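Local coordinates for protein methylthioribose-1-phosphate isomerase (Saccharomyces cerevisiae, PDB 1W2W) that interconverts 5-methylthioribose-1-phosphate and 5-methylthioribulose-1-phosphate in the methionine salvage pathway, the present chain being the N-terminal part of the whole enzyme, at residues T37-Y42 and R98-S104; A53-A57 and A109-S115; E12-V16 and Q69-H73. Numbering follows the deposited sequence.

In the fold
All three contacts lie in the mainly helical N-terminal part of the enzyme, and helix 53-73 is common to their surroundings: its start forms half of contact 2, its end half of contact 3, and E67 on it holds R98 of contact 1. In chain order the segments run 12-16, 37-42, 53-57, 69-73, 98-104 and 109-115, every pair of contacts interleaving, so the chain returns repeatedly to the same bundle. Contacts 1 and 2, centres 13 Å apart, touch where L102 and L103 meet L112 and S113. Contacts 1 and 3, centres 18 Å apart, touch through T37 and L70. Contacts 2 and 3, centres 23 Å apart, do not touch (nearest atoms about 13 Å apart) but share helix 53-73.

Contact 1: T37-Y42 and R98-S104; sequences TIDDGY and RLDFLLS
This is a packing of two nearly parallel helices in the N-terminal helical bundle: the first turn of helix 38-46 lies beside the C-terminal end of helix 88-103, and the axes of segments 38-42 and 98-103 run 14° apart in direction and approach to 9.4 Å. The nearest CA atoms are those of Y42 and L102, at 5.2 Å. T37 is the N-cap of a capping box: T37 N donates to D40 OD2 (3.2 Å), while T37 OG1 receives weak bonds from D39 N (3.1 Å) and D40 N (3.4 Å). One turn on, the Y42 side chain (chi1 t) forms an offset stack with F101 (chi1 t), ring centroids 4.0 Å apart and planes at 16°. I38 points across the interface, its CG2 3.9 Å from L102 CB and 3.6 Å from R98 O. A salt bridge flanks this apolar layer, D39 OD2 to R98 NH2 at 2.8 Å with an N-H...O angle of 165°. R98 NE makes a second salt bridge, to E67 of helix 53-73, so the guanidinium ties three helices together. At the far end S104 OG donates to F101 O (2.6 Å) and sits 3.6 Å from Y42 CE1, near the tyrosine ring plane.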
ATOM      1  N   THR A  37      27.830 -19.916 -10.066  1.00 16.07           N
ATOM      2  CA  THR A  37      28.873 -19.468  -9.151  1.00 16.08           C
ATOM      3  C   THR A  37      28.309 -18.649  -8.013  1.00 16.04           C
ATOM      4  O   THR A  37      27.113 -18.319  -7.995  1.00 16.49           O
ATOM      5  CB  THR A  37      29.889 -18.589  -9.886  1.00 16.81           C
ATOM      6  OG1 THR A  37      29.278 -17.321 -10.185  1.00 18.04           O
ATOM      7  CG2 THR A  37      30.233 -19.195 -11.244  1.00 15.32           C
ATOM      8  N   ILE A  38      29.189 -18.304  -7.078  1.00 14.59           N
ATOM      9  CA  ILE A  38      28.782 -17.476  -5.951  1.00 15.52           C
ATOM     10  C   ILE A  38      28.384 -16.086  -6.433  1.00 15.05           C
ATOM     11  O   ILE A  38      27.548 -15.418  -5.814  1.00 15.48           O
ATOM     12  CB  ILE A  38      29.878 -17.457  -4.873  1.00 14.23           C
ATOM     13  CG1 ILE A  38      29.941 -18.849  -4.223  1.00 14.88           C
ATOM     14  CG2 ILE A  38      29.563 -16.423  -3.791  1.00 15.15           C
ATOM     15  CD1 ILE A  38      31.147 -19.073  -3.313  1.00 15.50           C
ATOM     16  N   ASP A  39      28.948 -15.646  -7.556  1.00 16.15           N
ATOM     17  CA  ASP A  39      28.527 -14.350  -8.088  1.00 15.07           C
ATOM     18  C   ASP A  39      27.063 -14.388  -8.492  1.00 16.00           C
ATOM     19  O   ASP A  39      26.372 -13.382  -8.360  1.00 14.87           O
ATOM     20  CB  ASP A  39      29.364 -13.900  -9.290  1.00 17.41           C
ATOM     21  CG  ASP A  39      30.810 -13.694  -8.938  1.00 19.30           C
ATOM     22  OD1 ASP A  39      31.099 -12.775  -8.142  1.00 22.99           O
ATOM     23  OD2 ASP A  39      31.714 -14.412  -9.400  1.00 23.07           O
ATOM     24  N   ASP A  40      26.602 -15.535  -8.994  1.00 14.17           N
ATOM     25  CA  ASP A  40      25.209 -15.674  -9.419  1.00 15.19           C
ATOM     26  C   ASP A  40      24.295 -15.669  -8.197  1.00 14.63           C
ATOM     27  O   ASP A  40      23.254 -15.018  -8.196  1.00 13.84           O
ATOM     28  CB  ASP A  40      25.002 -16.973 -10.191  1.00 14.91           C
ATOM     29  CG  ASP A  40      25.763 -17.000 -11.506  1.00 18.48           C
ATOM     30  OD1 ASP A  40      26.029 -15.912 -12.078  1.00 17.92           O
ATOM     31  OD2 ASP A  40      26.131 -18.070 -12.034  1.00 18.34           O
ATOM     32  N   GLY A  41      24.701 -16.406  -7.170  1.00 14.17           N
ATOM     33  CA  GLY A  41      23.984 -16.436  -5.909  1.00 14.32           C
ATOM     34  C   GLY A  41      23.863 -15.038  -5.335  1.00 15.42           C
ATOM     35  O   GLY A  41      22.773 -14.603  -4.959  1.00 14.39           O
ATOM     36  N   TYR A  42      24.983 -14.321  -5.287  1.00 14.16           N
ATOM     37  CA  TYR A  42      24.979 -12.953  -4.774  1.00 14.97           C
ATOM     38  C   TYR A  42      24.041 -12.099  -5.613  1.00 15.06           C
ATOM     39  O   TYR A  42      23.249 -11.327  -5.075  1.00 15.11           O
ATOM     40  CB  TYR A  42      26.393 -12.355  -4.833  1.00 13.62           C
ATOM     41  CG  TYR A  42      26.461 -10.899  -4.430  1.00 14.94           C
ATOM     42  CD1 TYR A  42      26.726 -10.533  -3.117  1.00 15.70           C
ATOM     43  CD2 TYR A  42      26.265  -9.891  -5.367  1.00 15.97           C
ATOM     44  CE1 TYR A  42      26.797  -9.195  -2.744  1.00 16.44           C
ATOM     45  CE2 TYR A  42      26.334  -8.558  -5.009  1.00 15.96           C
ATOM     46  CZ  TYR A  42      26.598  -8.217  -3.695  1.00 18.51           C
ATOM     47  OH  TYR A  42      26.666  -6.891  -3.336  1.00 18.98           O
ATOM     48  N   ARG A  98      34.908 -15.290  -0.615  1.00 18.66           N
ATOM     49  CA  ARG A  98      33.711 -15.304  -1.447  1.00 17.93           C
ATOM     50  C   ARG A  98      32.448 -15.626  -0.639  1.00 17.69           C
ATOM     51  O   ARG A  98      31.362 -15.124  -0.955  1.00 15.96           O
ATOM     52  CB  ARG A  98      33.903 -16.227  -2.655  1.00 18.72           C
ATOM     53  CG  ARG A  98      34.810 -15.573  -3.692  1.00 19.77           C
ATOM     54  CD  ARG A  98      35.211 -16.474  -4.827  1.00 21.25           C
ATOM     55  NE  ARG A  98      34.102 -16.729  -5.748  1.00 19.37           N
ATOM     56  CZ  ARG A  98      33.569 -15.824  -6.550  1.00 18.67           C
ATOM     57  NH1 ARG A  98      34.027 -14.576  -6.560  1.00 21.52           N
ATOM     58  NH2 ARG A  98      32.577 -16.169  -7.355  1.00 19.25           N
ATOM     59  N   LEU A  99      32.593 -16.432   0.411  1.00 16.78           N
ATOM     60  CA  LEU A  99      31.507 -16.613   1.382  1.00 16.24           C
ATOM     61  C   LEU A  99      31.136 -15.332   2.122  1.00 17.19           C
ATOM     62  O   LEU A  99      29.955 -15.047   2.332  1.00 15.69           O
ATOM     63  CB  LEU A  99      31.809 -17.758   2.356  1.00 15.86           C
ATOM     64  CG  LEU A  99      31.975 -19.154   1.757  1.00 14.62           C
ATOM     65  CD1 LEU A  99      32.506 -20.114   2.824  1.00 14.91           C
ATOM     66  CD2 LEU A  99      30.640 -19.657   1.189  1.00 16.19           C
ATOM     67  N   ASP A 100      32.135 -14.551   2.516  1.00 16.55           N
ATOM     68  CA  ASP A 100      31.881 -13.224   3.072  1.00 17.09           C
ATOM     69  C   ASP A 100      31.201 -12.269   2.086  1.00 15.66           C
ATOM     70  O   ASP A 100      30.325 -11.495   2.472  1.00 14.78           O
ATOM     71  CB  ASP A 100      33.168 -12.604   3.648  1.00 17.01           C
ATOM     72  CG  ASP A 100      33.762 -13.427   4.789  1.00 21.09           C
ATOM     73  OD1 ASP A 100      33.063 -14.302   5.349  1.00 22.42           O
ATOM     74  OD2 ASP A 100      34.938 -13.272   5.193  1.00 21.43           O
ATOM     75  N   PHE A 101      31.599 -12.324   0.816  1.00 14.34           N
ATOM     76  CA  PHE A 101      30.947 -11.538  -0.233  1.00 15.41           C
ATOM     77  C   PHE A 101      29.465 -11.926  -0.309  1.00 14.88           C
ATOM     78  O   PHE A 101      28.574 -11.060  -0.268  1.00 14.35           O
ATOM     79  CB  PHE A 101      31.666 -11.789  -1.564  1.00 15.16           C
ATOM     80  CG  PHE A 101      31.003 -11.166  -2.760  1.00 17.20           C
ATOM     81  CD1 PHE A 101      30.761  -9.800  -2.810  1.00 19.18           C
ATOM     82  CD2 PHE A 101      30.626 -11.956  -3.834  1.00 17.91           C
ATOM     83  CE1 PHE A 101      30.151  -9.230  -3.915  1.00 21.73           C
ATOM     84  CE2 PHE A 101      30.017 -11.390  -4.946  1.00 20.93           C
ATOM     85  CZ  PHE A 101      29.783 -10.027  -4.986  1.00 20.36           C
ATOM     86  N   LEU A 102      29.210 -13.227  -0.404  1.00 13.83           N
ATOM     87  CA  LEU A 102      27.832 -13.734  -0.494  1.00 13.17           C
ATOM     88  C   LEU A 102      26.993 -13.259   0.690  1.00 13.82           C
ATOM     89  O   LEU A 102      25.853 -12.812   0.515  1.00 13.96           O
ATOM     90  CB  LEU A 102      27.829 -15.267  -0.545  1.00 14.29           C
ATOM     91  CG  LEU A 102      26.464 -15.953  -0.684  1.00 12.99           C
ATOM     92  CD1 LEU A 102      25.782 -15.409  -1.935  1.00 14.77           C
ATOM     93  CD2 LEU A 102      26.670 -17.458  -0.828  1.00 13.86           C
ATOM     94  N   LEU A 103      27.564 -13.362   1.890  1.00 13.48           N
ATOM     95  CA  LEU A 103      26.913 -12.899   3.114  1.00 14.97           C
ATOM     96  C   LEU A 103      26.462 -11.443   3.021  1.00 15.36           C
ATOM     97  O   LEU A 103      25.428 -11.064   3.583  1.00 14.68           O
ATOM     98  CB  LEU A 103      27.841 -13.071   4.322  1.00 14.92           C
ATOM     99  CG  LEU A 103      27.297 -12.593   5.669  1.00 16.00           C
ATOM    100  CD1 LEU A 103      26.231 -13.569   6.157  1.00 16.20           C
ATOM    101  CD2 LEU A 103      28.417 -12.475   6.686  1.00 16.56           C
ATOM    102  N   SER A 104      27.236 -10.628   2.313  1.00 14.97           N
ATOM    103  CA  SER A 104      26.936  -9.196   2.228  1.00 15.51           C
ATOM    104  C   SER A 104      25.762  -8.847   1.313  1.00 15.47           C
ATOM    105  O   SER A 104      25.322  -7.701   1.288  1.00 15.45           O
ATOM    106  CB  SER A 104      28.169  -8.401   1.791  1.00 16.17           C
ATOM    107  OG  SER A 104      28.447  -8.585   0.409  1.00 16.36           O
TER

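Contact 2: A53-A57 and A109-S115; sequences APAIA and AVNLSNS
The A57 methyl lies over the first turn of helix 111-124, with its CB 3.6 Å from N111 C, 3.7 Å from N111 CB and 3.8 Å from L112 N. The small side chain of A57 is consistent with this closeness: the CA atoms of A57 and L112 are 4.0 Å apart, and the axes of segments 53-57 and 111-115 approach to 8.2 Å, crossing at -35°. One turn earlier A53 faces A109 (CA atoms 5.5 Å apart), where A53 CB touches A109 CB at 3.6 Å and N111 OD1 at 3.4 Å. A109 is extended (phi/psi -67/133) and leads into the helix. I56 (m, t) reaches L112 (chi1 t), with I56 CG2 to L112 CB 4.1 Å. On the other flank A57 CB is 4.0 Å from S115 OG, which bonds to Y139 of helix 129-168. No direct hydrogen bond joins the segments. Instead, one water donates to A53 O (2.9 Å) and accepts from L112 N (3.0 Å), filling the gap between the backbones. N111 OD1 hydrogen-bonds to a polar side chain of another chain. A sulfate, probably from the crystallisation liquor though such ions often mark pockets, lies about 4 Å from the I56 side chain. The A53 side chain is about 9 Å from that of C181, a predicted transition-state stabiliser, so this tight, alanine-lined helix crossing is consistent with a place near the active site.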
ATOM      1  N   ALA A  53      13.238 -15.482   3.209  1.00  9.75           N
ATOM      2  CA  ALA A  53      14.418 -15.758   4.034  1.00 12.07           C
ATOM      3  C   ALA A  53      15.064 -17.132   3.793  1.00 11.18           C
ATOM      4  O   ALA A  53      16.277 -17.209   3.552  1.00 11.45           O
ATOM      5  CB  ALA A  53      14.120 -15.549   5.519  1.00 11.48           C
ATOM      6  N   PRO A  54      14.294 -18.218   3.875  1.00 10.13           N
ATOM      7  CA  PRO A  54      14.877 -19.537   3.624  1.00 10.83           C
ATOM      8  C   PRO A  54      15.325 -19.733   2.185  1.00 10.31           C
ATOM      9  O   PRO A  54      16.385 -20.327   1.989  1.00 10.12           O
ATOM     10  CB  PRO A  54      13.759 -20.514   4.019  1.00 10.78           C
ATOM     11  CG  PRO A  54      12.835 -19.672   4.910  1.00 11.97           C
ATOM     12  CD  PRO A  54      12.866 -18.310   4.247  1.00 10.30           C
ATOM     13  N   ALA A  55      14.567 -19.259   1.198  1.00  9.03           N
ATOM     14  CA  ALA A  55      15.018 -19.378  -0.186  1.00 10.07           C
ATOM     15  C   ALA A  55      16.359 -18.695  -0.419  1.00 10.77           C
ATOM     16  O   ALA A  55      17.213 -19.197  -1.169  1.00 11.57           O
ATOM     17  CB  ALA A  55      13.970 -18.815  -1.150  1.00  9.33           C
ATOM     18  N   ILE A  56      16.548 -17.543   0.218  1.00 10.57           N
ATOM     19  CA  ILE A  56      17.829 -16.846   0.133  1.00 10.82           C
ATOM     20  C   ILE A  56      18.972 -17.734   0.634  1.00 11.54           C
ATOM     21  O   ILE A  56      20.000 -17.867  -0.047  1.00 11.71           O
ATOM     22  CB  ILE A  56      17.767 -15.522   0.906  1.00 10.71           C
ATOM     23  CG1 ILE A  56      16.809 -14.552   0.203  1.00  9.72           C
ATOM     24  CG2 ILE A  56      19.180 -14.936   1.102  1.00 10.73           C
ATOM     25  CD1 ILE A  56      16.398 -13.369   1.049  1.00 11.18           C
ATOM     26  N   ALA A  57      18.789 -18.330   1.812  1.00 11.55           N
ATOM     27  CA  ALA A  57      19.783 -19.254   2.367  1.00 11.45           C
ATOM     28  C   ALA A  57      20.032 -20.451   1.461  1.00 11.62           C
ATOM     29  O   ALA A  57      21.172 -20.903   1.294  1.00 11.47           O
ATOM     30  CB  ALA A  57      19.360 -19.724   3.745  1.00 11.07           C
ATOM     31  N   ALA A 109      17.553 -10.774   6.931  1.00  9.35           N
ATOM     32  CA  ALA A 109      17.205 -12.165   7.214  1.00 11.22           C
ATOM     33  C   ALA A 109      18.438 -12.962   7.617  1.00 10.30           C
ATOM     34  O   ALA A 109      19.476 -12.898   6.947  1.00 11.27           O
ATOM     35  CB  ALA A 109      16.508 -12.837   6.013  1.00 10.18           C
ATOM     36  N   VAL A 110      18.300 -13.727   8.698  1.00 10.38           N
ATOM     37  CA  VAL A 110      19.438 -14.386   9.321  1.00 10.18           C
ATOM     38  C   VAL A 110      19.706 -15.761   8.730  1.00 10.17           C
ATOM     39  O   VAL A 110      20.786 -16.312   8.927  1.00 10.91           O
ATOM     40  CB  VAL A 110      19.272 -14.462  10.857  1.00  9.67           C
ATOM     41  CG1 VAL A 110      18.163 -15.444  11.238  1.00 10.67           C
ATOM     42  CG2 VAL A 110      20.595 -14.798  11.556  1.00 11.41           C
ATOM     43  N   ASN A 111      18.735 -16.321   8.009  1.00 10.07           N
ATOM     44  CA  ASN A 111      18.901 -17.673   7.470  1.00 10.30           C
ATOM     45  C   ASN A 111      20.209 -17.839   6.712  1.00 11.56           C
ATOM     46  O   ASN A 111      20.922 -18.835   6.883  1.00 11.84           O
ATOM     47  CB  ASN A 111      17.715 -18.037   6.578  1.00  9.16           C
ATOM     48  CG  ASN A 111      16.437 -18.142   7.371  1.00  9.80           C
ATOM     49  OD1 ASN A 111      15.987 -17.143   7.939  1.00 11.49           O
ATOM     50  ND2 ASN A 111      15.859 -19.351   7.443  1.00  9.85           N
ATOM     51  N   LEU A 112      20.530 -16.854   5.880  1.00 12.00           N
ATOM     52  CA  LEU A 112      21.729 -16.952   5.060  1.00 12.83           C
ATOM     53  C   LEU A 112      22.985 -17.081   5.930  1.00 12.59           C
ATOM     54  O   LEU A 112      23.788 -17.992   5.723  1.00 12.01           O
ATOM     55  CB  LEU A 112      21.835 -15.771   4.091  1.00 12.93           C
ATOM     56  CG  LEU A 112      23.064 -15.740   3.167  1.00 13.54           C
ATOM     57  CD1 LEU A 112      23.028 -16.958   2.241  1.00 12.13           C
ATOM     58  CD2 LEU A 112      23.169 -14.421   2.371  1.00 14.67           C
ATOM     59  N   SER A 113      23.139 -16.178   6.896  1.00 13.38           N
ATOM     60  CA  SER A 113      24.276 -16.231   7.825  1.00 13.14           C
ATOM     61  C   SER A 113      24.329 -17.579   8.523  1.00 14.52           C
ATOM     62  O   SER A 113      25.395 -18.201   8.638  1.00 12.81           O
ATOM     63  CB  SER A 113      24.207 -15.090   8.850  1.00 14.10           C
ATOM     64  OG  SER A 113      25.201 -15.227   9.872  1.00 14.26           O
ATOM     65  N   ASN A 114      23.174 -18.044   8.995  1.00 13.44           N
ATOM     66  CA  ASN A 114      23.141 -19.314   9.699  1.00 12.79           C
ATOM     67  C   ASN A 114      23.668 -20.480   8.856  1.00 14.71           C
ATOM     68  O   ASN A 114      24.404 -21.344   9.350  1.00 14.42           O
ATOM     69  CB  ASN A 114      21.738 -19.592  10.249  1.00 13.47           C
ATOM     70  CG  ASN A 114      21.418 -18.737  11.475  1.00 14.61           C
ATOM     71  OD1 ASN A 114      22.319 -18.213  12.144  1.00 14.25           O
ATOM     72  ND2 ASN A 114      20.129 -18.592  11.769  1.00 13.09           N
ATOM     73  N   SER A 115      23.301 -20.498   7.580  1.00 12.88           N
ATOM     74  CA  SER A 115      23.814 -21.490   6.650  1.00 12.74           C
ATOM     75  C   SER A 115      25.295 -21.272   6.343  1.00 13.30           C
ATOM     76  O   SER A 115      26.056 -22.230   6.270  1.00 13.67           O
ATOM     77  CB  SER A 115      23.012 -21.485   5.347  1.00 13.44           C
ATOM     78  OG  SER A 115      21.855 -22.308   5.463  1.00 14.14           O
TER
HETATM   79  O   HOH W   1      18.324 -15.351   4.450  1.00 12.96           O

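Contact 3: E12-V16 and Q69-H73; sequences EPENV and QLIKH
E12 opens a type I turn closed by E12 O and N15 N (2.9 Å) in the loop linking antiparallel strands 6-9 and 17-21, and E12 OE1 accepts from N15 ND2 (3.0 Å). P13 O accepts a hydrogen bond from Q69 NE2 at the C-terminal end of helix 53-73 (2.9 Å, 151°). E14 (chi1 m) extends to K72 (chi1 t), forming a salt bridge of 2.7 Å from E14 OE1 to K72 NZ, while E14 O lies 3.1 Å from H73 CE1 near the ring plane. A water receives from K72 NZ weakly (3.4 Å) and donates to E14 O (2.8 Å). The nearest CA atoms are those of N15 and Q69, at 6.5 Å. N15 OD1 is 3.7 Å from H73 CE1. V16 N donates to Q69 OE1 (2.9 Å, 159°), and a second water bridges V16 O (2.6 Å) and Q69 OE1 (2.7 Å). Q69 NE2 also bonds D133. One buried glutamine amide thus pairs with a carbonyl inside the turn (P13 O) and the NH just after it (V16 N), so the hairpin docks mainly by polar contacts, with the E14-K72 ion pair at the solvent-exposed side.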
ATOM      1  N   GLU A  12      22.671 -36.075 -10.044  1.00  4.64           N
ATOM      2  CA  GLU A  12      24.110 -36.338 -10.126  1.00  5.20           C
ATOM      3  C   GLU A  12      24.799 -35.599  -8.981  1.00  5.38           C
ATOM      4  O   GLU A  12      25.039 -34.392  -9.068  1.00  4.45           O
ATOM      5  CB  GLU A  12      24.670 -35.832 -11.460  1.00  3.99           C
ATOM      6  CG  GLU A  12      24.258 -36.621 -12.696  1.00  5.67           C
ATOM      7  CD  GLU A  12      24.687 -35.916 -13.974  1.00  7.86           C
ATOM      8  OE1 GLU A  12      25.890 -35.619 -14.105  1.00  7.91           O
ATOM      9  OE2 GLU A  12      23.843 -35.647 -14.854  1.00  6.85           O
ATOM     10  N   PRO A  13      25.095 -36.291  -7.884  1.00  6.50           N
ATOM     11  CA  PRO A  13      25.654 -35.603  -6.713  1.00  6.57           C
ATOM     12  C   PRO A  13      26.924 -34.805  -7.023  1.00  5.83           C
ATOM     13  O   PRO A  13      27.174 -33.799  -6.361  1.00  5.63           O
ATOM     14  CB  PRO A  13      25.931 -36.748  -5.733  1.00  6.91           C
ATOM     15  CG  PRO A  13      24.960 -37.812  -6.138  1.00  7.78           C
ATOM     16  CD  PRO A  13      24.908 -37.734  -7.645  1.00  6.15           C
ATOM     17  N   GLU A  14      27.703 -35.246  -8.008  1.00  4.82           N
ATOM     18  CA  GLU A  14      28.945 -34.555  -8.357  1.00  4.61           C
ATOM     19  C   GLU A  14      28.794 -33.424  -9.375  1.00  4.46           C
ATOM     20  O   GLU A  14      29.763 -32.728  -9.690  1.00  2.38           O
ATOM     21  CB  GLU A  14      30.007 -35.558  -8.808  1.00  5.62           C
ATOM     22  CG  GLU A  14      30.747 -36.204  -7.648  1.00  8.41           C
ATOM     23  CD  GLU A  14      31.781 -37.227  -8.080  1.00 11.24           C
ATOM     24  OE1 GLU A  14      32.684 -36.888  -8.873  1.00 14.41           O
ATOM     25  OE2 GLU A  14      31.695 -38.377  -7.618  1.00 15.05           O
ATOM     26  N   ASN A  15      27.580 -33.230  -9.877  1.00  3.27           N
ATOM     27  CA  ASN A  15      27.342 -32.341 -11.010  1.00  4.50           C
ATOM     28  C   ASN A  15      25.908 -31.830 -10.916  1.00  4.22           C
ATOM     29  O   ASN A  15      25.103 -32.074 -11.815  1.00  5.48           O
ATOM     30  CB  ASN A  15      27.517 -33.125 -12.322  1.00  3.67           C
ATOM     31  CG  ASN A  15      27.448 -32.254 -13.558  1.00  4.66           C
ATOM     32  OD1 ASN A  15      27.885 -31.101 -13.563  1.00  4.55           O
ATOM     33  ND2 ASN A  15      26.897 -32.814 -14.636  1.00  4.57           N
ATOM     34  N   VAL A  16      25.585 -31.132  -9.837  1.00  4.76           N
ATOM     35  CA  VAL A  16      24.194 -30.711  -9.642  1.00  4.75           C
ATOM     36  C   VAL A  16      23.867 -29.569 -10.586  1.00  5.47           C
ATOM     37  O   VAL A  16      24.765 -28.860 -11.048  1.00  4.73           O
ATOM     38  CB  VAL A  16      23.888 -30.280  -8.189  1.00  4.19           C
ATOM     39  CG1 VAL A  16      24.166 -31.409  -7.208  1.00  5.19           C
ATOM     40  CG2 VAL A  16      24.649 -29.009  -7.796  1.00  5.01           C
ATOM     41  N   GLN A  69      31.911 -27.224  -7.699  1.00 16.65           N
ATOM     42  CA  GLN A  69      31.827 -28.250  -8.731  1.00 16.93           C
ATOM     43  C   GLN A  69      32.310 -27.756 -10.080  1.00 18.55           C
ATOM     44  O   GLN A  69      32.911 -28.514 -10.844  1.00 18.99           O
ATOM     45  CB  GLN A  69      30.421 -28.844  -8.818  1.00 16.22           C
ATOM     46  CG  GLN A  69      30.026 -29.473  -7.486  1.00 14.22           C
ATOM     47  CD  GLN A  69      28.820 -30.370  -7.585  1.00 14.77           C
ATOM     48  OE1 GLN A  69      27.943 -30.151  -8.429  1.00 13.98           O
ATOM     49  NE2 GLN A  69      28.768 -31.388  -6.736  1.00 15.08           N
ATOM     50  N   LEU A  70      32.064 -26.484 -10.365  1.00 19.00           N
ATOM     51  CA  LEU A  70      32.558 -25.879 -11.596  1.00 21.25           C
ATOM     52  C   LEU A  70      34.088 -25.818 -11.605  1.00 22.56           C
ATOM     53  O   LEU A  70      34.722 -26.111 -12.619  1.00 22.98           O
ATOM     54  CB  LEU A  70      31.963 -24.479 -11.781  1.00 20.87           C
ATOM     55  CG  LEU A  70      32.315 -23.708 -13.056  1.00 21.53           C
ATOM     56  CD1 LEU A  70      32.108 -24.563 -14.286  1.00 21.99           C
ATOM     57  CD2 LEU A  70      31.497 -22.423 -13.160  1.00 22.05           C
ATOM     58  N   ILE A  71      34.698 -25.435 -10.491  1.00 24.09           N
ATOM     59  CA  ILE A  71      36.150 -25.312 -10.499  1.00 27.35           C
ATOM     60  C   ILE A  71      36.824 -26.682 -10.578  1.00 28.39           C
ATOM     61  O   ILE A  71      37.965 -26.795 -11.038  1.00 30.39           O
ATOM     62  CB  ILE A  71      36.671 -24.455  -9.325  1.00 27.16           C
ATOM     63  CG1 ILE A  71      36.358 -25.100  -7.978  1.00 28.68           C
ATOM     64  CG2 ILE A  71      36.058 -23.065  -9.369  1.00 27.46           C
ATOM     65  CD1 ILE A  71      36.671 -24.204  -6.798  1.00 29.36           C
ATOM     66  N   LYS A  72      36.119 -27.720 -10.138  1.00 30.06           N
ATOM     67  CA  LYS A  72      36.581 -29.089 -10.343  1.00 31.28           C
ATOM     68  C   LYS A  72      36.521 -29.479 -11.820  1.00 31.63           C
ATOM     69  O   LYS A  72      37.505 -29.977 -12.377  1.00 31.23           O
ATOM     70  CB  LYS A  72      35.783 -30.084  -9.494  1.00 31.86           C
ATOM     71  CG  LYS A  72      36.166 -31.534  -9.780  1.00 33.40           C
ATOM     72  CD  LYS A  72      35.064 -32.505  -9.404  1.00 37.03           C
ATOM     73  CE  LYS A  72      35.071 -33.742 -10.299  1.00 39.36           C
ATOM     74  NZ  LYS A  72      34.060 -34.737  -9.816  1.00 41.39           N
ATOM     75  N   HIS A  73      35.369 -29.238 -12.445  1.00 30.86           N
ATOM     76  CA  HIS A  73      35.095 -29.683 -13.809  1.00 31.14           C
ATOM     77  C   HIS A  73      35.728 -28.811 -14.888  1.00 32.78           C
ATOM     78  O   HIS A  73      35.961 -29.272 -16.006  1.00 32.67           O
ATOM     79  CB  HIS A  73      33.586 -29.728 -14.067  1.00 30.08           C
ATOM     80  CG  HIS A  73      32.889 -30.859 -13.380  1.00 27.82           C
ATOM     81  ND1 HIS A  73      31.660 -30.710 -12.775  1.00 25.45           N
ATOM     82  CD2 HIS A  73      33.241 -32.155 -13.209  1.00 26.01           C
ATOM     83  CE1 HIS A  73      31.291 -31.865 -12.250  1.00 24.71           C
ATOM     84  NE2 HIS A  73      32.229 -32.760 -12.504  1.00 23.48           N
TER
HETATM   85  O   HOH W   2      32.155 -32.330  -8.385  1.00 20.12           O
HETATM   86  O   HOH W   3      27.225 -28.314 -10.272  1.00 21.84           O